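PDB 2B78: methyltransferase from Streptococcus mutans, which probably transfers methyl groups from S-adenosyl-L-methionine, perhaps to RNA, with a methyltransferase domain joined to a PUA-like domain. Local coordinates for residues L31-V36 and Y50-N55; F226-A231 and A253-N258; H354-L359 and K379-K384; D117-S122 and L147-K152; T72-L77 and D133-A138. One frame throughout, in Å; residues are numbered along the deposited sequence.

Contact 1: residues L31-V36 and Y50-N55; sequences LDNQVV and YLSKQN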
# COMPACT_ATOMS: atom_id res chain seq x y z
N LEU A 31 28.08 -9.58 4.90
CA LEU A 31 27.54 -10.34 3.78
C LEU A 31 26.36 -9.61 3.14
O LEU A 31 25.73 -8.75 3.76
CB LEU A 31 27.07 -11.71 4.27
CG LEU A 31 27.86 -12.37 5.41
CD1 LEU A 31 27.15 -13.64 5.87
CD2 LEU A 31 29.27 -12.68 4.95
N ASP A 32 26.06 -9.97 1.88
CA ASP A 32 24.93 -9.38 1.17
C ASP A 32 24.64 -10.11 -0.15
O ASP A 32 25.51 -10.76 -0.72
CB ASP A 32 25.17 -7.89 0.90
CG ASP A 32 23.89 -7.15 0.54
OD1 ASP A 32 22.80 -7.66 0.88
OD2 ASP A 32 23.97 -6.06 -0.06
N ASN A 33 23.39 -9.99 -0.61
CA ASN A 33 22.92 -10.62 -1.84
C ASN A 33 23.35 -12.06 -2.05
O ASN A 33 24.14 -12.37 -2.94
CB ASN A 33 23.33 -9.78 -3.05
CG ASN A 33 22.25 -8.79 -3.46
OD1 ASN A 33 21.85 -7.92 -2.68
ND2 ASN A 33 21.76 -8.93 -4.68
N GLN A 34 22.81 -12.95 -1.23
CA GLN A 34 23.13 -14.36 -1.33
C GLN A 34 22.26 -15.12 -0.34
O GLN A 34 21.72 -14.52 0.60
CB GLN A 34 24.61 -14.61 -1.03
CG GLN A 34 25.06 -14.13 0.35
CD GLN A 34 26.55 -14.32 0.59
OE1 GLN A 34 27.04 -15.45 0.67
NE2 GLN A 34 27.27 -13.22 0.71
N VAL A 35 22.11 -16.41 -0.57
CA VAL A 35 21.34 -17.26 0.33
C VAL A 35 22.29 -17.65 1.46
O VAL A 35 23.47 -17.89 1.23
CB VAL A 35 20.85 -18.53 -0.39
CG1 VAL A 35 20.13 -19.45 0.59
CG2 VAL A 35 19.92 -18.15 -1.53
N VAL A 36 21.78 -17.67 2.69
CA VAL A 36 22.61 -18.05 3.83
C VAL A 36 21.82 -18.98 4.72
O VAL A 36 20.62 -19.18 4.51
CB VAL A 36 23.05 -16.82 4.66
CG1 VAL A 36 23.82 -15.83 3.78
CG2 VAL A 36 21.83 -16.14 5.29
N TYR A 50 17.82 -15.22 2.80
CA TYR A 50 18.58 -14.53 1.77
C TYR A 50 18.85 -13.11 2.24
O TYR A 50 18.03 -12.51 2.94
CB TYR A 50 17.87 -14.57 0.40
CG TYR A 50 16.75 -13.57 0.16
CD1 TYR A 50 17.01 -12.21 -0.01
CD2 TYR A 50 15.42 -13.99 0.05
CE1 TYR A 50 15.99 -11.30 -0.29
CE2 TYR A 50 14.39 -13.09 -0.23
CZ TYR A 50 14.68 -11.75 -0.40
OH TYR A 50 13.67 -10.86 -0.70
N LEU A 51 20.01 -12.59 1.88
CA LEU A 51 20.39 -11.25 2.26
C LEU A 51 20.31 -10.30 1.08
O LEU A 51 20.68 -10.64 -0.04
CB LEU A 51 21.83 -11.23 2.80
CG LEU A 51 22.14 -12.09 4.02
CD1 LEU A 51 23.61 -11.92 4.39
CD2 LEU A 51 21.24 -11.69 5.18
N SER A 52 19.80 -9.10 1.34
CA SER A 52 19.69 -8.05 0.34
C SER A 52 19.12 -6.86 1.07
O SER A 52 18.20 -6.99 1.88
CB SER A 52 18.77 -8.48 -0.81
OG SER A 52 18.84 -7.54 -1.87
N LYS A 53 19.67 -5.68 0.79
CA LYS A 53 19.20 -4.48 1.45
C LYS A 53 17.82 -4.06 0.97
O LYS A 53 17.56 -3.98 -0.23
CB LYS A 53 20.21 -3.35 1.24
CG LYS A 53 21.34 -3.37 2.27
CD LYS A 53 22.46 -2.39 1.93
CE LYS A 53 23.46 -2.99 0.95
NZ LYS A 53 24.62 -2.08 0.70
N GLN A 54 16.94 -3.81 1.93
CA GLN A 54 15.57 -3.40 1.65
C GLN A 54 15.10 -2.48 2.76
O GLN A 54 14.56 -2.94 3.77
CB GLN A 54 14.66 -4.63 1.56
CG GLN A 54 13.24 -4.31 1.09
CD GLN A 54 12.40 -5.55 0.92
OE1 GLN A 54 12.90 -6.58 0.49
NE2 GLN A 54 11.11 -5.45 1.25
N ASN A 55 15.31 -1.18 2.58
CA ASN A 55 14.93 -0.18 3.57
C ASN A 55 15.65 -0.47 4.89
O ASN A 55 16.87 -0.41 4.95
CB ASN A 55 13.41 -0.18 3.77
CG ASN A 55 12.66 0.18 2.51
OD1 ASN A 55 12.89 1.24 1.92
ND2 ASN A 55 11.76 -0.70 2.08
O HOH W 1 21.60 -5.33 -1.42
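Gln34 and Leu51 join the two strands of a beta hairpin in the PUA-like domain. Leu51 N donates to Gln34 O at 2.9 Å, fairly straight at 166°. Asn33 and Gln34 both face Leu51, which fits a G1 beta bulge. Asn33 has the positive phi (44°) of its first position.

The apolar part centres on one methyl. Leu51 CG is anti to the carbonyl carbon (chi1 -59°), which brings it beside Val36 CG1. Leu51 CD1 sits a tight 3.5 Å from Leu31 CB, and 4.0 Å from Val36 CG1.

The polar part lies at the bulge and beside it. Asn33 OD1 is 3.1 Å from Ser52 OG. One water donates to Asp32 OD2 (2.8 Å) and Asn33 OD1 (2.9 Å), and accepts from Lys53 N. Asp32 OD2 and Lys53 NZ, 4.1 Å apart, form no salt bridge. Asn33 ND2 turns to Ser126 and Gln130.

The hairpin is apolar where Leu31 and Val36 meet strand 2-5. Its other end is polar, bridged by water and bonded to helix 126-130.

Contact 2: residues F226-A231 and A253-N258; sequences FSVAAA and AHFEAN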
# COMPACT_ATOMS: atom_id res chain seq x y z
N PHE A 226 -10.49 8.51 -3.79
CA PHE A 226 -11.41 8.63 -2.64
C PHE A 226 -12.57 9.55 -2.99
O PHE A 226 -13.70 9.36 -2.52
CB PHE A 226 -10.71 9.23 -1.41
CG PHE A 226 -9.82 8.28 -0.66
CD1 PHE A 226 -10.28 7.03 -0.24
CD2 PHE A 226 -8.52 8.66 -0.33
CE1 PHE A 226 -9.46 6.19 0.50
CE2 PHE A 226 -7.69 7.83 0.42
CZ PHE A 226 -8.16 6.58 0.83
N SER A 227 -12.30 10.56 -3.81
CA SER A 227 -13.32 11.51 -4.21
C SER A 227 -14.38 10.87 -5.09
O SER A 227 -15.58 11.10 -4.91
CB SER A 227 -12.67 12.69 -4.93
OG SER A 227 -11.75 13.33 -4.07
N VAL A 228 -13.94 10.05 -6.05
CA VAL A 228 -14.88 9.37 -6.93
C VAL A 228 -15.73 8.38 -6.12
O VAL A 228 -16.93 8.24 -6.35
CB VAL A 228 -14.13 8.64 -8.10
CG1 VAL A 228 -13.34 7.45 -7.57
CG2 VAL A 228 -15.12 8.20 -9.16
N ALA A 229 -15.10 7.71 -5.15
CA ALA A 229 -15.81 6.76 -4.28
C ALA A 229 -16.90 7.49 -3.51
O ALA A 229 -18.07 7.06 -3.47
CB ALA A 229 -14.81 6.11 -3.30
N ALA A 230 -16.53 8.61 -2.90
CA ALA A 230 -17.49 9.41 -2.15
C ALA A 230 -18.62 9.90 -3.06
O ALA A 230 -19.79 9.91 -2.66
CB ALA A 230 -16.78 10.59 -1.50
N ALA A 231 -18.28 10.29 -4.28
CA ALA A 231 -19.28 10.77 -5.24
C ALA A 231 -20.30 9.67 -5.55
O ALA A 231 -21.50 9.94 -5.66
CB ALA A 231 -18.58 11.22 -6.53
N ALA A 253 -10.43 10.91 -15.30
CA ALA A 253 -10.63 9.59 -15.89
C ALA A 253 -11.54 8.69 -15.07
O ALA A 253 -12.31 7.92 -15.64
CB ALA A 253 -9.29 8.92 -16.09
N HIS A 254 -11.45 8.76 -13.75
CA HIS A 254 -12.30 7.94 -12.88
C HIS A 254 -13.74 8.44 -12.94
O HIS A 254 -14.69 7.66 -13.07
CB HIS A 254 -11.83 8.01 -11.43
CG HIS A 254 -10.44 7.48 -11.20
ND1 HIS A 254 -9.59 8.03 -10.27
CD2 HIS A 254 -9.79 6.44 -11.75
CE1 HIS A 254 -8.46 7.34 -10.26
NE2 HIS A 254 -8.56 6.37 -11.15
N PHE A 255 -13.90 9.76 -12.83
CA PHE A 255 -15.22 10.36 -12.85
C PHE A 255 -15.93 10.08 -14.17
O PHE A 255 -17.12 9.80 -14.18
CB PHE A 255 -15.11 11.88 -12.61
CG PHE A 255 -14.96 12.24 -11.16
CD1 PHE A 255 -16.07 12.31 -10.32
CD2 PHE A 255 -13.70 12.50 -10.62
CE1 PHE A 255 -15.92 12.63 -8.96
CE2 PHE A 255 -13.54 12.81 -9.26
CZ PHE A 255 -14.66 12.88 -8.43
N GLU A 256 -15.17 10.14 -15.26
CA GLU A 256 -15.71 9.88 -16.59
C GLU A 256 -16.15 8.41 -16.73
O GLU A 256 -17.22 8.12 -17.29
CB GLU A 256 -14.65 10.21 -17.64
CG GLU A 256 -15.01 9.84 -19.09
CD GLU A 256 -16.27 10.56 -19.58
OE1 GLU A 256 -16.35 11.80 -19.43
OE2 GLU A 256 -17.17 9.88 -20.12
N ALA A 257 -15.33 7.51 -16.21
CA ALA A 257 -15.61 6.07 -16.29
C ALA A 257 -16.90 5.72 -15.58
O ALA A 257 -17.56 4.73 -15.92
CB ALA A 257 -14.47 5.28 -15.68
N ASN A 258 -17.26 6.52 -14.58
CA ASN A 258 -18.48 6.28 -13.82
C ASN A 258 -19.61 7.22 -14.22
O ASN A 258 -20.62 7.33 -13.52
CB ASN A 258 -18.17 6.39 -12.33
CG ASN A 258 -17.18 5.34 -11.86
OD1 ASN A 258 -16.03 5.64 -11.54
ND2 ASN A 258 -17.63 4.08 -11.84
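Val228 and Phe255 make the tight part of this helix-helix contact. Val228 CB stands over the centre of one face of the Phe255 ring, 4.2 Å above its plane. The ring tip comes close to the backbone as well, with Phe255 CZ 3.8 Å from Val228 N. Ala231 CB reaches Phe255 CE1 at 3.9 Å, and Ser227 CB lies 4.0 Å from Phe255 CZ. The ring therefore rests across one turn of the helix. Val228 CG1 sits between the backbone N and the carbonyl carbon (chi1 70°), which leaves CG2 anti to N and 4.0 Å from His254 CB. No hydrogen bond crosses between the segments.

The contact is looser at its partly exposed end. Ala231 and Asn258 lie there, and each buries little surface. Asn258 is the first residue to leave the helical conformation.

The segment axes run 9.6 Å apart and are inclined by only 26°. This suits neighbouring helices of a Rossmann-like methyltransferase domain. Helix 225-232 leads into strand 237-242, and helix 247-257 follows that strand. Ser227 OG bonds to Ser240 and Asn218 in the central sheet. His254 NE2 bonds to Asn184 O of strand 181-185, while Phe255 meets the ring of His265.

Contact 3: residues H354-L359 and K379-K384; sequences HTYLDL and KVFTIK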
# COMPACT_ATOMS: atom_id res chain seq x y z
N HIS A 354 -12.72 14.90 20.68
CA HIS A 354 -12.91 14.05 19.51
C HIS A 354 -13.07 12.59 19.91
O HIS A 354 -12.70 12.19 21.01
CB HIS A 354 -11.72 14.18 18.55
CG HIS A 354 -10.40 13.85 19.17
ND1 HIS A 354 -9.77 14.68 20.07
CD2 HIS A 354 -9.59 12.77 19.03
CE1 HIS A 354 -8.62 14.14 20.45
NE2 HIS A 354 -8.49 12.98 19.83
N THR A 355 -13.62 11.79 19.00
CA THR A 355 -13.85 10.37 19.25
C THR A 355 -13.34 9.53 18.08
O THR A 355 -13.60 9.85 16.92
CB THR A 355 -15.36 10.09 19.40
OG1 THR A 355 -15.93 11.02 20.32
CG2 THR A 355 -15.58 8.67 19.91
N TYR A 356 -12.62 8.45 18.39
CA TYR A 356 -12.14 7.56 17.34
C TYR A 356 -13.25 6.57 17.01
O TYR A 356 -13.64 5.76 17.86
CB TYR A 356 -10.89 6.81 17.79
CG TYR A 356 -9.65 7.65 17.79
CD1 TYR A 356 -8.80 7.67 16.68
CD2 TYR A 356 -9.32 8.45 18.89
CE1 TYR A 356 -7.65 8.45 16.67
CE2 TYR A 356 -8.18 9.24 18.88
CZ TYR A 356 -7.35 9.24 17.77
OH TYR A 356 -6.23 10.03 17.77
N LEU A 357 -13.77 6.65 15.80
CA LEU A 357 -14.84 5.77 15.39
C LEU A 357 -14.32 4.44 14.86
O LEU A 357 -14.98 3.41 15.01
CB LEU A 357 -15.71 6.43 14.32
CG LEU A 357 -16.46 7.72 14.66
CD1 LEU A 357 -17.29 8.15 13.47
CD2 LEU A 357 -17.35 7.49 15.87
N ASP A 358 -13.15 4.46 14.25
CA ASP A 358 -12.62 3.24 13.67
C ASP A 358 -11.16 3.30 13.22
O ASP A 358 -10.60 4.37 13.08
CB ASP A 358 -13.49 2.88 12.46
CG ASP A 358 -13.07 1.59 11.81
OD1 ASP A 358 -13.24 0.53 12.44
OD2 ASP A 358 -12.57 1.64 10.67
N LEU A 359 -10.57 2.12 13.04
CA LEU A 359 -9.19 1.98 12.55
C LEU A 359 -9.25 0.84 11.55
O LEU A 359 -9.70 -0.26 11.87
CB LEU A 359 -8.21 1.62 13.67
CG LEU A 359 -6.82 1.11 13.24
CD1 LEU A 359 -6.10 2.15 12.38
CD2 LEU A 359 -5.98 0.78 14.46
N LYS A 379 -2.65 2.39 7.92
CA LYS A 379 -3.35 2.77 9.14
C LYS A 379 -4.32 3.88 8.76
O LYS A 379 -3.90 4.93 8.28
CB LYS A 379 -2.36 3.28 10.19
CG LYS A 379 -1.44 2.20 10.74
CD LYS A 379 -0.27 2.78 11.49
CE LYS A 379 0.86 3.14 10.54
NZ LYS A 379 1.45 1.90 9.95
N VAL A 380 -5.61 3.65 8.96
CA VAL A 380 -6.60 4.66 8.63
C VAL A 380 -7.53 4.83 9.80
O VAL A 380 -8.23 3.89 10.20
CB VAL A 380 -7.42 4.27 7.37
CG1 VAL A 380 -8.33 5.42 6.96
CG2 VAL A 380 -6.47 3.92 6.22
N PHE A 381 -7.53 6.04 10.36
CA PHE A 381 -8.37 6.37 11.51
C PHE A 381 -9.53 7.26 11.09
O PHE A 381 -9.33 8.26 10.41
CB PHE A 381 -7.55 7.12 12.56
CG PHE A 381 -6.78 6.23 13.49
CD1 PHE A 381 -7.44 5.36 14.35
CD2 PHE A 381 -5.39 6.28 13.52
CE1 PHE A 381 -6.73 4.56 15.25
CE2 PHE A 381 -4.66 5.48 14.41
CZ PHE A 381 -5.34 4.62 15.28
N THR A 382 -10.74 6.87 11.49
CA THR A 382 -11.92 7.66 11.20
C THR A 382 -12.26 8.30 12.54
O THR A 382 -12.54 7.60 13.51
CB THR A 382 -13.09 6.78 10.71
OG1 THR A 382 -12.74 6.18 9.45
CG2 THR A 382 -14.35 7.62 10.52
N ILE A 383 -12.21 9.63 12.59
CA ILE A 383 -12.44 10.39 13.82
C ILE A 383 -13.56 11.42 13.72
O ILE A 383 -13.61 12.19 12.76
CB ILE A 383 -11.16 11.14 14.23
CG1 ILE A 383 -9.99 10.16 14.29
CG2 ILE A 383 -11.37 11.86 15.55
CD1 ILE A 383 -8.63 10.82 14.31
N LYS A 384 -14.44 11.44 14.72
CA LYS A 384 -15.54 12.41 14.74
C LYS A 384 -15.28 13.53 15.73
O LYS A 384 -14.73 13.30 16.81
CB LYS A 384 -16.86 11.74 15.11
CG LYS A 384 -18.01 12.72 15.11
CD LYS A 384 -19.34 12.08 15.41
CE LYS A 384 -20.45 13.11 15.28
NZ LYS A 384 -20.47 13.72 13.92
O HOH W 2 -11.07 3.95 9.83
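The Phe381 ring is held between Leu359 and Tyr356. Leu359 CD1 lies over the centre of one face in a CH-pi contact, 3.8 Å from the centroid. Leu359 CG, anti to the backbone N (chi1 165°), also meets Phe381 CE1. On the opposite face Tyr356 comes edge-on, its CE1 offset toward the rim. The two ring planes are 72° apart, a T-shaped pair. Tyr356 CE1 also touches Ile383 CD1 at 3.5 Å, the two side chains lying side by side. Ile383 CG2 meets the edge of the His354 ring.

The backbones pair antiparallel. Thr355 and Lys384 exchange two hydrogen bonds, the shorter from Lys384 N to Thr355 O at 2.8 Å. Leu357 and Asp358 both face Thr382, a classic beta bulge. Thr382 O accepts from Leu357 N at 2.8 Å and from Asp358 N at 3.3 Å. Beside the bulge, one water donates to Asp358 OD2 and Val380 O and accepts from Thr382 OG1.

Strand 355-360 is the outermost strand at this end of the seven-stranded sheet. Strand 379-384 lies between it and strand 325-331. Helix 338-349 packs on the aromatic face through Ile345, and its Glu346 bonds to both His354 NE2 and Tyr356 OH.

Contact 4: residues D117-S122 and L147-K152; sequences DFVLFS and LGAYEK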
# COMPACT_ATOMS: atom_id res chain seq x y z
N ASP A 117 -6.82 -8.17 -16.79
CA ASP A 117 -6.18 -9.27 -17.51
C ASP A 117 -4.65 -9.26 -17.45
O ASP A 117 -4.01 -10.14 -18.02
CB ASP A 117 -6.62 -9.26 -18.97
CG ASP A 117 -8.09 -9.54 -19.14
OD1 ASP A 117 -8.57 -10.58 -18.62
OD2 ASP A 117 -8.78 -8.73 -19.80
N PHE A 118 -4.09 -8.29 -16.76
CA PHE A 118 -2.64 -8.16 -16.65
C PHE A 118 -2.15 -8.23 -15.21
O PHE A 118 -2.89 -7.93 -14.27
CB PHE A 118 -2.20 -6.84 -17.29
CG PHE A 118 -2.50 -6.76 -18.76
CD1 PHE A 118 -1.58 -7.23 -19.70
CD2 PHE A 118 -3.71 -6.25 -19.20
CE1 PHE A 118 -1.88 -7.19 -21.06
CE2 PHE A 118 -4.02 -6.21 -20.56
CZ PHE A 118 -3.10 -6.68 -21.49
N VAL A 119 -0.89 -8.63 -15.03
CA VAL A 119 -0.32 -8.71 -13.70
C VAL A 119 0.84 -7.73 -13.57
O VAL A 119 1.44 -7.33 -14.58
CB VAL A 119 0.18 -10.13 -13.37
CG1 VAL A 119 -1.00 -11.06 -13.29
CG2 VAL A 119 1.17 -10.62 -14.41
N LEU A 120 1.13 -7.35 -12.34
CA LEU A 120 2.22 -6.42 -12.06
C LEU A 120 3.12 -6.94 -10.95
O LEU A 120 2.69 -7.07 -9.80
CB LEU A 120 1.65 -5.05 -11.67
CG LEU A 120 2.70 -3.97 -11.39
CD1 LEU A 120 3.44 -3.62 -12.69
CD2 LEU A 120 2.03 -2.73 -10.82
N PHE A 121 4.36 -7.24 -11.31
CA PHE A 121 5.38 -7.73 -10.39
C PHE A 121 6.13 -6.53 -9.85
O PHE A 121 6.40 -5.57 -10.59
CB PHE A 121 6.39 -8.61 -11.12
CG PHE A 121 5.90 -9.99 -11.45
CD1 PHE A 121 6.27 -11.07 -10.68
CD2 PHE A 121 5.08 -10.20 -12.56
CE1 PHE A 121 5.84 -12.36 -10.99
CE2 PHE A 121 4.64 -11.49 -12.88
CZ PHE A 121 5.02 -12.56 -12.10
N SER A 122 6.50 -6.58 -8.57
CA SER A 122 7.27 -5.51 -7.96
C SER A 122 8.44 -6.14 -7.22
O SER A 122 8.26 -7.02 -6.37
CB SER A 122 6.42 -4.67 -7.01
OG SER A 122 5.47 -3.91 -7.74
N LEU A 147 -3.07 -12.23 -19.67
CA LEU A 147 -2.68 -11.84 -21.02
C LEU A 147 -1.27 -11.27 -21.12
O LEU A 147 -0.60 -11.39 -22.15
CB LEU A 147 -3.67 -10.82 -21.58
CG LEU A 147 -5.15 -11.19 -21.57
CD1 LEU A 147 -5.93 -10.05 -22.20
CD2 LEU A 147 -5.38 -12.49 -22.34
N GLY A 148 -0.82 -10.62 -20.05
CA GLY A 148 0.50 -10.03 -20.05
C GLY A 148 0.94 -9.61 -18.66
O GLY A 148 0.15 -9.70 -17.71
N ALA A 149 2.18 -9.16 -18.55
CA ALA A 149 2.73 -8.74 -17.26
C ALA A 149 3.73 -7.60 -17.38
O ALA A 149 4.42 -7.45 -18.39
CB ALA A 149 3.40 -9.93 -16.57
N TYR A 150 3.79 -6.81 -16.31
CA TYR A 150 4.69 -5.68 -16.19
C TYR A 150 5.41 -5.80 -14.86
O TYR A 150 5.00 -6.58 -14.00
CB TYR A 150 3.90 -4.37 -16.22
CG TYR A 150 3.37 -4.05 -17.59
CD1 TYR A 150 4.09 -3.22 -18.46
CD2 TYR A 150 2.19 -4.62 -18.04
CE1 TYR A 150 3.63 -2.97 -19.75
CE2 TYR A 150 1.72 -4.38 -19.33
CZ TYR A 150 2.45 -3.55 -20.17
OH TYR A 150 1.99 -3.32 -21.45
N GLU A 151 6.48 -5.04 -14.70
CA GLU A 151 7.25 -5.09 -13.46
C GLU A 151 7.72 -3.71 -13.02
O GLU A 151 7.99 -2.85 -13.85
CB GLU A 151 8.47 -6.00 -13.63
CG GLU A 151 9.55 -5.44 -14.56
CD GLU A 151 10.69 -6.41 -14.78
OE1 GLU A 151 10.95 -7.25 -13.90
OE2 GLU A 151 11.36 -6.32 -15.84
N LYS A 152 7.80 -3.51 -11.70
CA LYS A 152 8.28 -2.26 -11.12
C LYS A 152 9.56 -2.58 -10.35
O LYS A 152 9.62 -3.58 -9.64
CB LYS A 152 7.27 -1.66 -10.13
CG LYS A 152 5.90 -1.32 -10.70
CD LYS A 152 5.99 -0.32 -11.83
CE LYS A 152 4.60 0.12 -12.28
NZ LYS A 152 4.65 1.02 -13.47
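Val119 and Tyr150 lie in neighbouring parallel strands, the two arms of a beta-alpha-beta crossover whose connection holds helices 126-130 and 132-142. Five backbone hydrogen bonds join the segments. Tyr150 N donates to Val119 O at 3.0 Å, Phe121 N to Tyr150 O at 2.8 Å, and Lys152 N to Phe121 O at 2.7 Å. Leu147 N to Asp117 O and Val119 N to Gly148 O complete the set.

One face carries Phe118, Leu120, Ser122, Tyr150 and Lys152. Leu120 CG is anti to the backbone N (chi1 -178°). With chi2 at 67°, Leu120 CD1 touches Tyr150 CB at 3.6 Å and Lys152 CG at 3.9 Å. Leu120 and Tyr150 cross at about a right angle. The other face carries Val119, Phe121, Ala149 and Glu151, with the edge of the Phe121 ring toward Ala149 CB.

The polar ends are positioned from outside. Glu151 OE1 forms a salt bridge with Arg132 and a bond with Trp123 NE1. Tyr150 OH bonds to Glu169 and to Ala170 N. Lys152 NZ is gripped by Gly190 O, Leu187 O and Ser162 OG.

At the start of the pair the Phe118 ring settles against the glycine. Leu147 CB lies over one ring face, 4.1 Å from Phe118 CE1, and Phe118 CD1 sits 3.5 Å from Gly148 CA.

Contact 5: residues T72-L77 and D133-A138; sequences TYFIKL and DEIVAA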
# COMPACT_ATOMS: atom_id res chain seq x y z
N THR A 72 10.72 -24.84 -8.65
CA THR A 72 9.69 -25.61 -7.96
C THR A 72 9.32 -25.00 -6.61
O THR A 72 8.16 -25.06 -6.19
CB THR A 72 10.12 -27.08 -7.74
OG1 THR A 72 10.09 -27.77 -9.00
CG2 THR A 72 9.18 -27.78 -6.76
N TYR A 73 10.30 -24.42 -5.93
CA TYR A 73 10.03 -23.81 -4.64
C TYR A 73 9.05 -22.66 -4.81
O TYR A 73 8.17 -22.47 -3.97
CB TYR A 73 11.33 -23.29 -4.02
CG TYR A 73 11.13 -22.75 -2.62
CD1 TYR A 73 10.95 -23.61 -1.54
CD2 TYR A 73 11.10 -21.38 -2.38
CE1 TYR A 73 10.76 -23.12 -0.25
CE2 TYR A 73 10.91 -20.87 -1.09
CZ TYR A 73 10.75 -21.75 -0.03
OH TYR A 73 10.57 -21.27 1.24
N PHE A 74 9.18 -21.90 -5.90
CA PHE A 74 8.27 -20.79 -6.13
C PHE A 74 6.90 -21.26 -6.61
O PHE A 74 5.88 -20.63 -6.30
CB PHE A 74 8.90 -19.79 -7.12
CG PHE A 74 10.03 -19.00 -6.53
CD1 PHE A 74 9.79 -18.07 -5.52
CD2 PHE A 74 11.34 -19.21 -6.94
CE1 PHE A 74 10.85 -17.37 -4.93
CE2 PHE A 74 12.40 -18.52 -6.35
CZ PHE A 74 12.15 -17.60 -5.34
N ILE A 75 6.86 -22.37 -7.35
CA ILE A 75 5.57 -22.90 -7.80
C ILE A 75 4.74 -23.23 -6.55
O ILE A 75 3.54 -22.92 -6.48
CB ILE A 75 5.77 -24.18 -8.67
CG1 ILE A 75 6.31 -23.78 -10.04
CG2 ILE A 75 4.46 -24.94 -8.82
CD1 ILE A 75 6.77 -24.95 -10.90
N LYS A 76 5.38 -23.84 -5.56
CA LYS A 76 4.72 -24.20 -4.31
C LYS A 76 4.21 -22.94 -3.61
O LYS A 76 3.07 -22.90 -3.14
CB LYS A 76 5.69 -24.92 -3.37
CG LYS A 76 6.28 -26.22 -3.92
CD LYS A 76 5.24 -27.33 -4.01
CE LYS A 76 5.88 -28.66 -4.37
NZ LYS A 76 4.87 -29.75 -4.50
N LEU A 77 5.06 -21.93 -3.52
CA LEU A 77 4.67 -20.68 -2.87
C LEU A 77 3.47 -20.03 -3.54
O LEU A 77 2.55 -19.57 -2.86
CB LEU A 77 5.84 -19.68 -2.85
CG LEU A 77 6.93 -19.91 -1.80
CD1 LEU A 77 7.98 -18.83 -1.92
CD2 LEU A 77 6.30 -19.90 -0.40
N ASP A 133 13.85 -14.55 -13.17
CA ASP A 133 13.41 -15.41 -14.27
C ASP A 133 12.73 -16.68 -13.76
O ASP A 133 11.71 -17.10 -14.30
CB ASP A 133 14.58 -15.78 -15.19
CG ASP A 133 15.01 -14.63 -16.07
OD1 ASP A 133 14.33 -13.57 -16.03
OD2 ASP A 133 16.01 -14.76 -16.80
N GLU A 134 13.30 -17.30 -12.73
CA GLU A 134 12.70 -18.51 -12.18
C GLU A 134 11.41 -18.16 -11.45
O GLU A 134 10.43 -18.90 -11.53
CB GLU A 134 13.69 -19.21 -11.25
CG GLU A 134 14.43 -18.29 -10.31
CD GLU A 134 15.60 -18.98 -9.65
OE1 GLU A 134 15.36 -19.90 -8.83
OE2 GLU A 134 16.76 -18.61 -9.95
N ILE A 135 11.40 -17.03 -10.75
CA ILE A 135 10.19 -16.61 -10.05
C ILE A 135 9.04 -16.44 -11.04
O ILE A 135 7.94 -16.94 -10.83
CB ILE A 135 10.41 -15.26 -9.31
CG1 ILE A 135 11.40 -15.44 -8.16
CG2 ILE A 135 9.06 -14.72 -8.80
CD1 ILE A 135 11.66 -14.18 -7.36
N VAL A 136 9.30 -15.71 -12.13
CA VAL A 136 8.27 -15.47 -13.13
C VAL A 136 7.83 -16.78 -13.79
O VAL A 136 6.64 -17.02 -13.97
CB VAL A 136 8.76 -14.47 -14.20
CG1 VAL A 136 7.70 -14.29 -15.26
CG2 VAL A 136 9.08 -13.14 -13.56
N ALA A 137 8.80 -17.62 -14.14
CA ALA A 137 8.53 -18.91 -14.76
C ALA A 137 7.56 -19.71 -13.89
O ALA A 137 6.59 -20.29 -14.38
CB ALA A 137 9.83 -19.68 -14.95
N ALA A 138 7.83 -19.73 -12.59
CA ALA A 138 6.98 -20.44 -11.63
C ALA A 138 5.59 -19.82 -11.58
O ALA A 138 4.59 -20.54 -11.49
CB ALA A 138 7.61 -20.40 -10.24
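Ala138 N bonds to Glu134 O at 2.9 Å within its helix, and both residues touch Phe74 of the other segment. This is a helix-helix packing contact, with segment axes 8.2 Å apart and crossing at -46°. No hydrogen bond passes between the segments, so carbon contacts carry it.

Ala138 CB is the point of closest approach. It presses on Phe74 CB at 3.4 Å, and lies 3.6 Å from Ile75 CG1. The small side chain lets the backbones come near, and the CA atoms of Ile75 and Ala138 are 4.8 Å apart.

Phe74 CG is anti to the carbonyl carbon (chi1 -72°), near Ile135 CG1. Ile135 covers one face of the ring, while Glu134 OE1 stands at the ring edge, near its plane. The ring also meets Phe107 edge-to-face. Helix 71-83 is thus joined to helix 132-142, which leads into strand 148-153.

The CH-pi contact is well centred: Ile135 CG1 is 3.6 Å from the centroid of the Phe74 ring, 12° off its normal.

How the contacts relate
Contacts 1, 3 and 4 pair strands in three different sheets, while contacts 2 and 5 pack helices without any hydrogen bond across. Contact 4 is the buried strand pair and the parallel one. Contacts 1 and 3 are antiparallel, partly buried, and each has a bulge and a bridging water. Contacts 2 and 5 are buried, and each lays an aliphatic group over a phenylalanine ring. Contacts 4 and 5 touch, Phe121 CE1 meeting Val136 CG2 at 4.2 Å. Contact 3 lies in the seven-stranded methyltransferase sheet and contact 2 in helices around it. Contact 1 is across the chain's centre, its own centre about 42 Å from that of contact 2 and 39 Å from that of contact 3.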